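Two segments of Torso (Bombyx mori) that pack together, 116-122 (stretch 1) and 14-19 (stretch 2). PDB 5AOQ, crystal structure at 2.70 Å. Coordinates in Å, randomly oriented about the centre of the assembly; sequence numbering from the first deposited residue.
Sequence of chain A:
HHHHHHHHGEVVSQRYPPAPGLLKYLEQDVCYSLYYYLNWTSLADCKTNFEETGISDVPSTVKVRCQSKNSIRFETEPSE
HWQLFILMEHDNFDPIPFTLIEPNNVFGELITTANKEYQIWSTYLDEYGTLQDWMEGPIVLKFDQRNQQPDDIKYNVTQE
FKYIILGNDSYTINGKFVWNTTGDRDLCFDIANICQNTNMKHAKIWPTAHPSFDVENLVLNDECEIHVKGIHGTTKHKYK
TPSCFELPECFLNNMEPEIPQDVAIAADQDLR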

# COMPACT_ATOMS: atom_id res chain seq x y z
N LYS A 116 -25.54 4.08 5.61
CA LYS A 116 -26.57 3.16 5.13
C LYS A 116 -26.96 2.16 6.21
O LYS A 116 -26.13 1.77 7.03
CB LYS A 116 -26.09 2.41 3.89
CG LYS A 116 -25.93 3.27 2.65
CD LYS A 116 -25.58 2.40 1.45
CE LYS A 116 -25.68 3.16 0.14
NZ LYS A 116 -25.46 2.27 -1.04
N GLU A 117 -28.22 1.76 6.21
CA GLU A 117 -28.67 0.67 7.06
C GLU A 117 -28.20 -0.66 6.48
O GLU A 117 -28.31 -0.89 5.27
CB GLU A 117 -30.19 0.67 7.20
CG GLU A 117 -30.73 1.55 8.31
CD GLU A 117 -32.14 1.19 8.72
OE1 GLU A 117 -32.84 0.52 7.93
OE2 GLU A 117 -32.56 1.57 9.84
N TYR A 118 -27.68 -1.52 7.34
CA TYR A 118 -27.27 -2.86 6.94
C TYR A 118 -27.89 -3.89 7.87
O TYR A 118 -28.35 -3.55 8.96
CB TYR A 118 -25.75 -3.00 6.94
CG TYR A 118 -25.04 -2.15 5.92
CD1 TYR A 118 -24.83 -2.62 4.63
CD2 TYR A 118 -24.58 -0.88 6.24
CE1 TYR A 118 -24.18 -1.84 3.69
CE2 TYR A 118 -23.93 -0.10 5.31
CZ TYR A 118 -23.73 -0.58 4.03
OH TYR A 118 -23.08 0.19 3.10
N GLN A 119 -27.90 -5.14 7.43
CA GLN A 119 -28.27 -6.25 8.30
C GLN A 119 -27.16 -7.29 8.31
O GLN A 119 -26.67 -7.70 7.26
CB GLN A 119 -29.59 -6.89 7.86
CG GLN A 119 -30.11 -7.91 8.86
CD GLN A 119 -31.44 -8.51 8.44
OE1 GLN A 119 -31.79 -8.51 7.26
NE2 GLN A 119 -32.19 -9.01 9.42
N ILE A 120 -26.78 -7.71 9.51
CA ILE A 120 -25.72 -8.70 9.67
C ILE A 120 -26.27 -10.10 9.40
O ILE A 120 -27.36 -10.44 9.86
CB ILE A 120 -25.11 -8.66 11.08
CG1 ILE A 120 -24.70 -7.23 11.45
CG2 ILE A 120 -23.91 -9.60 11.17
CD1 ILE A 120 -24.29 -7.06 12.90
N TRP A 121 -25.51 -10.89 8.65
CA TRP A 121 -25.85 -12.29 8.43
C TRP A 121 -24.62 -13.16 8.65
O TRP A 121 -23.53 -12.86 8.14
CB TRP A 121 -26.42 -12.51 7.03
CG TRP A 121 -27.78 -11.92 6.84
CD1 TRP A 121 -28.08 -10.63 6.51
CD2 TRP A 121 -29.03 -12.61 6.95
NE1 TRP A 121 -29.44 -10.47 6.42
CE2 TRP A 121 -30.05 -11.67 6.69
CE3 TRP A 121 -29.39 -13.93 7.26
CZ2 TRP A 121 -31.40 -12.01 6.72
CZ3 TRP A 121 -30.73 -14.26 7.29
CH2 TRP A 121 -31.72 -13.30 7.02
N SER A 122 -24.79 -14.24 9.42
CA SER A 122 -23.69 -15.10 9.84
C SER A 122 -23.80 -16.51 9.28
O SER A 122 -24.89 -16.99 8.97
CB SER A 122 -23.62 -15.16 11.37
OG SER A 122 -24.77 -15.79 11.92
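Stretch 2 14-19: QRYPPA

Three hydrogen bonds fix stretch 2 on stretch 1, and all of them run through Tyr 16. Its backbone N donates to OE1 of Gln 119 at 2.7 Å, with an N-H...O angle of 157°. Its carbonyl O accepts from NE1 of Trp 121 at 2.8 Å, with the angle pinched to 130°. Its hydroxyl OH donates to OE1 of Glu 117, also at 2.8 Å. One residue thus spends its backbone donor, its backbone acceptor and its side-chain end on three side chains of stretch 1.

Those three side chains are spaced by two, and the spacing is the first rule of the contact. In the extended backbone of stretch 1, alternate residues face alternate ways: Glu 117, Gln 119 and Trp 121 point CA-to-CB toward stretch 2, while Tyr 118 and Ile 120 point away. Stretch 2 has no regular secondary structure, yet it is also drawn out, with psi angles of 147° at Arg 15, 92° at Tyr 16, 157° at Pro 17 and 147° at Pro 18. It crosses at 50°, so the segments run obliquely in the same general sense, with the CA atoms of Gln 119 and Tyr 16 5.9 Å apart and those of Trp 121 and Pro 18 7.5 Å apart. No backbone-to-backbone hydrogen bond joins them; side chains of stretch 1 reach across to the backbone of Tyr 16 instead.

Gln 119 extends with chi1 and chi2 both t, which carries OE1 out to Tyr 16 N. OE1 of Gln 119 also takes a weak bond from Trp 121 NE1 at 3.2 Å, tying the two reaching side chains together. Gln 119 OE1 also lies 3.2 Å from Tyr 16 O, but both are acceptors, so that approach is no bond. NE2 of Gln 119 is satisfied elsewhere in the structure.

Packing fills in around this polar centre. The CA-to-CB bond of Tyr 16 points sideways, but with chi1 m its ring end comes nearer to stretch 1, and Tyr 16 has the largest area covered in the contact. CB of Gln 119 sits at the edge of that ring, 3.8 Å from Tyr 16 CD2. Further along, Pro 18 lies over one face of the Trp 121 indole: its CD is 3.8 Å from the centroid of the six-membered ring, formed by CD2, CE2, CE3, CZ2, CZ3 and CH2, and only 12° off the normal, a CH-pi contact. Pro 17, by contrast, points away and contributes little, its CA 4.0 Å from Trp 121 CZ2.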

# COMPACT_ATOMS: atom_id res chain seq x y z
N GLN A 14 -36.92 -2.51 8.68
CA GLN A 14 -36.86 -3.35 7.49
C GLN A 14 -35.91 -4.52 7.69
O GLN A 14 -35.28 -4.65 8.74
CB GLN A 14 -36.42 -2.52 6.28
CG GLN A 14 -37.56 -2.11 5.36
CD GLN A 14 -37.06 -1.33 4.15
OE1 GLN A 14 -35.87 -1.09 4.00
NE2 GLN A 14 -37.99 -0.93 3.28
N ARG A 15 -35.81 -5.37 6.67
CA ARG A 15 -34.90 -6.50 6.67
C ARG A 15 -34.25 -6.64 5.29
O ARG A 15 -34.88 -6.33 4.28
CB ARG A 15 -35.63 -7.79 7.06
CG ARG A 15 -35.89 -7.91 8.55
CD ARG A 15 -37.07 -8.83 8.86
NE ARG A 15 -36.92 -10.14 8.25
CZ ARG A 15 -37.77 -11.15 8.45
NH1 ARG A 15 -38.81 -11.00 9.25
NH2 ARG A 15 -37.56 -12.32 7.85
N TYR A 16 -33.00 -7.10 5.27
CA TYR A 16 -32.23 -7.18 4.04
C TYR A 16 -31.64 -8.58 3.85
O TYR A 16 -30.55 -8.87 4.35
CB TYR A 16 -31.12 -6.13 4.05
CG TYR A 16 -31.61 -4.76 4.47
CD1 TYR A 16 -32.25 -3.93 3.56
CD2 TYR A 16 -31.46 -4.31 5.77
CE1 TYR A 16 -32.72 -2.68 3.94
CE2 TYR A 16 -31.91 -3.07 6.16
CZ TYR A 16 -32.54 -2.26 5.24
OH TYR A 16 -33.00 -1.02 5.63
N PRO A 17 -32.36 -9.46 3.14
CA PRO A 17 -31.89 -10.84 2.96
C PRO A 17 -30.62 -10.94 2.11
O PRO A 17 -30.35 -10.03 1.32
CB PRO A 17 -33.06 -11.53 2.25
CG PRO A 17 -34.24 -10.63 2.44
CD PRO A 17 -33.68 -9.25 2.52
N PRO A 18 -29.85 -12.03 2.27
CA PRO A 18 -28.62 -12.23 1.49
C PRO A 18 -28.87 -12.27 -0.01
O PRO A 18 -29.92 -12.73 -0.45
CB PRO A 18 -28.11 -13.58 1.99
CG PRO A 18 -28.71 -13.76 3.32
CD PRO A 18 -30.05 -13.11 3.25
N ALA A 19 -27.89 -11.78 -0.78
CA ALA A 19 -27.98 -11.77 -2.24
C ALA A 19 -26.91 -12.69 -2.82
O ALA A 19 -25.74 -12.31 -2.89
CB ALA A 19 -27.81 -10.35 -2.76